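Local coordinates for protein glycosyl hydrolase (Rhizobium leguminosarum bv. trifolii, PDB 5NDX) that probably hydrolyses O-glycosidic bonds as a family 39 glycoside hydrolase, a bacterial orthologue of human alpha-L-iduronidase, at residues A[441-455]-A[488-500]. The protein carries 2 engineered substitutions. Numbering follows the deposited sequence.
Sequences CLLRIDEEFTNPMEV and RAQEPALLHPISV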
loop_
_atom_site.group_PDB
_atom_site.type_symbol
_atom_site.label_atom_id
_atom_site.label_comp_id
_atom_site.label_asym_id
_atom_site.label_seq_id
_atom_site.Cartn_x
_atom_site.Cartn_y
_atom_site.Cartn_z
ATOM N N CYS A 441 -4.701 13.508 18.241
ATOM C CA CYS A 441 -5.612 12.946 17.259
ATOM C C CYS A 441 -5.553 11.439 17.399
ATOM O O CYS A 441 -4.461 10.874 17.388
ATOM C CB CYS A 441 -5.223 13.299 15.798
ATOM S SG CYS A 441 -4.818 15.058 15.622
ATOM N N LEU A 442 -6.725 10.816 17.575
ATOM C CA LEU A 442 -6.829 9.382 17.737
ATOM C C LEU A 442 -7.634 8.805 16.586
ATOM O O LEU A 442 -8.808 9.096 16.462
ATOM C CB LEU A 442 -7.508 9.057 19.052
ATOM C CG LEU A 442 -6.919 9.740 20.281
ATOM C CD1 LEU A 442 -7.878 9.603 21.447
ATOM C CD2 LEU A 442 -5.538 9.216 20.632
ATOM N N LEU A 443 -6.994 8.029 15.733
ATOM C CA LEU A 443 -7.657 7.370 14.617
ATOM C C LEU A 443 -7.789 5.857 14.936
ATOM O O LEU A 443 -6.866 5.269 15.510
ATOM C CB LEU A 443 -6.825 7.536 13.369
ATOM C CG LEU A 443 -6.591 8.957 12.916
ATOM C CD1 LEU A 443 -5.432 9.010 11.955
ATOM C CD2 LEU A 443 -7.854 9.426 12.211
ATOM N N ARG A 444 -8.904 5.253 14.526
ATOM C CA ARG A 444 -9.230 3.879 14.880
ATOM C C ARG A 444 -9.871 3.146 13.735
ATOM O O ARG A 444 -10.796 3.663 13.069
ATOM C CB ARG A 444 -10.198 3.872 16.075
ATOM C CG ARG A 444 -10.797 2.535 16.527
ATOM C CD ARG A 444 -9.771 1.524 16.943
ATOM N NE ARG A 444 -9.045 1.897 18.136
ATOM C CZ ARG A 444 -9.549 1.893 19.384
ATOM N NH1 ARG A 444 -10.805 1.572 19.638
ATOM N NH2 ARG A 444 -8.771 2.227 20.395
ATOM N N ILE A 445 -9.358 1.945 13.522
ATOM C CA ILE A 445 -9.977 0.940 12.701
ATOM C C ILE A 445 -10.356 -0.241 13.623
ATOM O O ILE A 445 -9.488 -0.910 14.155
ATOM C CB ILE A 445 -9.060 0.413 11.568
ATOM C CG1 ILE A 445 -8.536 1.574 10.737
ATOM C CG2 ILE A 445 -9.856 -0.553 10.682
ATOM C CD1 ILE A 445 -7.417 1.201 9.802
ATOM N N ASP A 446 -11.651 -0.468 13.776
ATOM C CA ASP A 446 -12.153 -1.597 14.545
ATOM C C ASP A 446 -13.583 -1.808 14.066
ATOM O O ASP A 446 -14.038 -1.197 13.084
ATOM C CB ASP A 446 -11.998 -1.420 16.064
ATOM C CG ASP A 446 -12.852 -0.290 16.652
ATOM O OD1 ASP A 446 -13.817 0.156 15.961
ATOM O OD2 ASP A 446 -12.595 0.160 17.842
ATOM N N GLU A 447 -14.287 -2.631 14.781
ATOM C CA GLU A 447 -15.656 -2.963 14.462
ATOM C C GLU A 447 -16.644 -1.792 14.500
ATOM O O GLU A 447 -17.674 -1.831 13.805
ATOM C CB GLU A 447 -15.996 -4.111 15.437
ATOM C CG GLU A 447 -17.372 -4.460 15.721
ATOM C CD GLU A 447 -17.435 -5.623 16.743
ATOM O OE1 GLU A 447 -17.050 -5.431 17.918
ATOM O OE2 GLU A 447 -17.843 -6.717 16.328
ATOM N N GLU A 448 -16.356 -0.760 15.288
ATOM C CA GLU A 448 -17.214 0.437 15.354
ATOM C C GLU A 448 -16.681 1.635 14.515
ATOM O O GLU A 448 -17.387 2.609 14.333
ATOM C CB GLU A 448 -17.347 0.937 16.802
ATOM C CG GLU A 448 -17.799 -0.098 17.829
ATOM C CD GLU A 448 -17.945 0.481 19.276
ATOM O OE1 GLU A 448 -17.172 1.387 19.747
ATOM O OE2 GLU A 448 -18.848 0.006 19.984
ATOM N N PHE A 449 -15.432 1.606 14.061
ATOM C CA PHE A 449 -14.822 2.753 13.417
ATOM C C PHE A 449 -14.101 2.337 12.152
ATOM O O PHE A 449 -13.293 1.393 12.169
ATOM C CB PHE A 449 -13.839 3.432 14.418
ATOM C CG PHE A 449 -14.523 4.101 15.606
ATOM C CD1 PHE A 449 -14.945 5.409 15.529
ATOM C CD2 PHE A 449 -14.737 3.409 16.782
ATOM C CE1 PHE A 449 -15.625 6.004 16.584
ATOM C CE2 PHE A 449 -15.388 3.998 17.878
ATOM C CZ PHE A 449 -15.846 5.310 17.756
ATOM N N THR A 450 -14.302 3.099 11.076
ATOM C CA THR A 450 -13.676 2.824 9.788
ATOM C C THR A 450 -14.077 1.402 9.336
ATOM O O THR A 450 -13.227 0.565 8.971
ATOM C CB THR A 450 -12.134 2.982 9.810
ATOM O OG1 THR A 450 -11.746 4.067 10.645
ATOM C CG2 THR A 450 -11.600 3.172 8.399
ATOM N N ASN A 451 -15.381 1.176 9.361
ATOM C CA ASN A 451 -16.004 -0.151 9.363
ATOM C C ASN A 451 -17.116 -0.252 8.298
ATOM O O ASN A 451 -18.258 -0.640 8.618
ATOM C CB ASN A 451 -16.600 -0.374 10.784
ATOM C CG ASN A 451 -17.710 0.628 11.131
ATOM O OD1 ASN A 451 -17.816 1.704 10.548
ATOM N ND2 ASN A 451 -18.579 0.233 12.029
ATOM N N PRO A 452 -16.792 0.039 7.026
ATOM C CA PRO A 452 -17.837 0.077 6.016
ATOM C C PRO A 452 -18.507 -1.274 5.730
ATOM O O PRO A 452 -19.696 -1.300 5.364
ATOM C CB PRO A 452 -17.121 0.626 4.774
ATOM C CG PRO A 452 -15.722 0.207 4.948
ATOM C CD PRO A 452 -15.471 0.328 6.425
ATOM N N MET A 453 -17.797 -2.369 5.941
ATOM C CA MET A 453 -18.437 -3.651 5.741
ATOM C C MET A 453 -19.527 -3.919 6.776
ATOM O O MET A 453 -20.576 -4.453 6.401
ATOM C CB MET A 453 -17.414 -4.809 5.726
ATOM C CG MET A 453 -17.983 -6.111 5.150
ATOM S SD MET A 453 -16.755 -7.414 4.973
ATOM C CE MET A 453 -17.791 -8.761 4.347
ATOM N N GLU A 454 -19.274 -3.591 8.064
ATOM C CA GLU A 454 -20.283 -3.735 9.109
ATOM C C GLU A 454 -21.482 -2.843 8.786
ATOM O O GLU A 454 -22.657 -3.240 8.945
ATOM C CB GLU A 454 -19.774 -3.406 10.531
ATOM C CG GLU A 454 -18.848 -4.464 11.145
ATOM C CD GLU A 454 -17.377 -4.402 10.618
ATOM O OE1 GLU A 454 -17.035 -3.606 9.705
ATOM O OE2 GLU A 454 -16.556 -5.213 11.108
ATOM N N VAL A 455 -21.196 -1.645 8.311
ATOM C CA VAL A 455 -22.258 -0.715 7.998
ATOM C C VAL A 455 -23.127 -1.293 6.867
ATOM O O VAL A 455 -24.334 -1.240 6.928
ATOM C CB VAL A 455 -21.681 0.662 7.639
ATOM C CG1 VAL A 455 -22.780 1.558 7.102
ATOM C CG2 VAL A 455 -21.061 1.297 8.877
ATOM N N ARG A 488 -18.972 7.637 4.221
ATOM C CA ARG A 488 -18.650 8.247 5.533
ATOM C C ARG A 488 -17.858 7.245 6.391
ATOM O O ARG A 488 -16.822 7.593 6.981
ATOM C CB ARG A 488 -19.909 8.705 6.265
ATOM C CG ARG A 488 -19.756 9.348 7.665
ATOM C CD ARG A 488 -21.115 9.714 8.339
ATOM N NE ARG A 488 -22.243 9.928 7.356
ATOM C CZ ARG A 488 -23.371 9.166 7.173
ATOM N NH1 ARG A 488 -23.655 8.073 7.921
ATOM N NH2 ARG A 488 -24.257 9.505 6.203
ATOM N N ALA A 489 -18.330 6.001 6.410
ATOM C CA ALA A 489 -17.722 4.957 7.203
ATOM C C ALA A 489 -16.381 4.507 6.683
ATOM O O ALA A 489 -15.588 3.991 7.488
ATOM C CB ALA A 489 -18.654 3.735 7.336
ATOM N N GLN A 490 -16.079 4.726 5.399
ATOM C CA GLN A 490 -14.875 4.155 4.820
ATOM C C GLN A 490 -13.618 4.920 5.181
ATOM O O GLN A 490 -12.525 4.383 5.014
ATOM C CB GLN A 490 -14.932 4.095 3.289
ATOM C CG GLN A 490 -14.621 5.422 2.562
ATOM C CD GLN A 490 -14.768 5.373 1.053
ATOM O OE1 GLN A 490 -14.477 6.383 0.336
ATOM N NE2 GLN A 490 -15.187 4.270 0.537
ATOM N N GLU A 491 -13.775 6.159 5.656
ATOM C CA GLU A 491 -12.634 7.026 5.930
ATOM C C GLU A 491 -12.044 6.772 7.315
ATOM O O GLU A 491 -12.791 6.608 8.282
ATOM C CB GLU A 491 -13.017 8.516 5.830
ATOM C CG GLU A 491 -13.582 8.982 4.472
ATOM C CD GLU A 491 -12.721 8.649 3.261
ATOM O OE1 GLU A 491 -11.477 8.445 3.412
ATOM O OE2 GLU A 491 -13.301 8.634 2.118
ATOM N N PRO A 492 -10.705 6.766 7.419
ATOM C CA PRO A 492 -10.062 6.595 8.750
ATOM C C PRO A 492 -10.713 7.561 9.734
ATOM O O PRO A 492 -10.743 8.781 9.516
ATOM C CB PRO A 492 -8.617 6.970 8.478
ATOM C CG PRO A 492 -8.404 6.542 7.079
ATOM C CD PRO A 492 -9.705 6.819 6.349
ATOM N N ALA A 493 -11.272 6.990 10.772
ATOM C CA ALA A 493 -12.169 7.681 11.656
ATOM C C ALA A 493 -11.495 8.142 12.945
ATOM O O ALA A 493 -10.736 7.399 13.580
ATOM C CB ALA A 493 -13.312 6.723 12.029
ATOM N N LEU A 494 -11.848 9.349 13.366
ATOM C CA LEU A 494 -11.506 9.814 14.705
ATOM C C LEU A 494 -12.289 9.058 15.798
ATOM O O LEU A 494 -13.516 9.050 15.829
ATOM C CB LEU A 494 -11.789 11.322 14.820
ATOM C CG LEU A 494 -10.801 12.174 13.966
ATOM C CD1 LEU A 494 -11.250 13.619 13.811
ATOM C CD2 LEU A 494 -9.406 12.141 14.547
ATOM N N LEU A 495 -11.550 8.487 16.724
ATOM C CA LEU A 495 -12.083 7.741 17.831
ATOM C C LEU A 495 -12.804 8.702 18.784
ATOM O O LEU A 495 -13.854 8.368 19.338
ATOM C CB LEU A 495 -10.951 6.988 18.556
ATOM C CG LEU A 495 -11.384 6.139 19.757
ATOM C CD1 LEU A 495 -12.255 4.947 19.359
ATOM C CD2 LEU A 495 -10.139 5.665 20.505
ATOM N N HIS A 496 -12.203 9.869 18.982
ATOM C CA HIS A 496 -12.818 10.982 19.719
ATOM C C HIS A 496 -12.433 12.277 19.004
ATOM O O HIS A 496 -11.475 12.293 18.198
ATOM C CB HIS A 496 -12.264 11.094 21.138
ATOM C CG HIS A 496 -12.471 9.872 21.946
ATOM N ND1 HIS A 496 -13.720 9.485 22.374
ATOM C CD2 HIS A 496 -11.612 8.911 22.354
ATOM C CE1 HIS A 496 -13.619 8.330 23.009
ATOM N NE2 HIS A 496 -12.356 7.966 23.015
ATOM N N PRO A 497 -13.148 13.358 19.318
ATOM C CA PRO A 497 -12.764 14.647 18.761
ATOM C C PRO A 497 -11.360 15.027 19.195
ATOM O O PRO A 497 -10.900 14.638 20.257
ATOM C CB PRO A 497 -13.805 15.618 19.345
ATOM C CG PRO A 497 -15.033 14.767 19.475
ATOM C CD PRO A 497 -14.500 13.410 19.945
ATOM N N ILE A 498 -10.643 15.661 18.293
ATOM C CA ILE A 498 -9.260 16.049 18.564
ATOM C C ILE A 498 -9.258 16.897 19.850
ATOM O O ILE A 498 -10.105 17.757 20.038
ATOM C CB ILE A 498 -8.687 16.852 17.358
ATOM C CG1 ILE A 498 -8.516 15.919 16.140
ATOM C CG2 ILE A 498 -7.366 17.545 17.705
ATOM C CD1 ILE A 498 -8.245 16.671 14.844
ATOM N N SER A 499 -8.335 16.630 20.740
ATOM C CA SER A 499 -8.187 17.511 21.870
ATOM C C SER A 499 -6.870 18.309 21.855
ATOM O O SER A 499 -5.829 17.821 21.414
ATOM C CB SER A 499 -8.392 16.745 23.159
ATOM O OG SER A 499 -7.656 15.622 23.255
ATOM N N VAL A 500 -6.946 19.549 22.293
ATOM C CA VAL A 500 -5.779 20.393 22.379
ATOM C C VAL A 500 -5.395 20.534 23.849
ATOM O O VAL A 500 -6.224 20.831 24.714
ATOM C CB VAL A 500 -6.062 21.768 21.694
ATOM C CG1 VAL A 500 -4.901 22.726 21.835
ATOM C CG2 VAL A 500 -6.382 21.571 20.228
HETATM O O HOH W 1 -8.843 12.485 18.383
#
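Leu-495 N donates to Leu-442 O at 2.8 Å, a nearly straight bond (169°), and Arg-444 N returns one to Ala-493 O; between them Leu-443 and Leu-494 form an antiparallel non-hydrogen-bonded pair. Farther along, a water takes over, accepting from Leu-442 N and donating to His-496 O. The hydroxyl of Thr-450 works both ways: OG1 donates to Arg-444 O at 2.6 Å and accepts from Ala-493 N at 3.0 Å, tying the turn after strand 436-445 to the start of strand 493-503. A valine here would remove that hydroxyl and would probably leave Ala-493 N and Arg-444 O without these partners. The strand pairing lies at one edge of the mixed beta-sheet that accompanies the TIM barrel: 493-503, interrupted part-way along, is one of its two outermost strands, and 436-445 lies next inward, against 518-526. Among the apolar contacts, Leu-495 does most. Its CG stands anti to the backbone N (chi1 -180°); CD1 sits over the Phe-449 ring in a CH-pi contact, 4.0 Å from the centroid, and also touches Arg-444, while CD2 lies 3.6 Å above the guanidinium plane of Arg-444. That guanidinium is held by an NH1 salt bridge to Asp-446 OD2 (2.9 Å) and by Thr-520 and Asp-513 O. Beyond the turn, Val-455 CG2 packs on Ala-489 CB at 3.8 Å, joining helices 452-457 and 480-489.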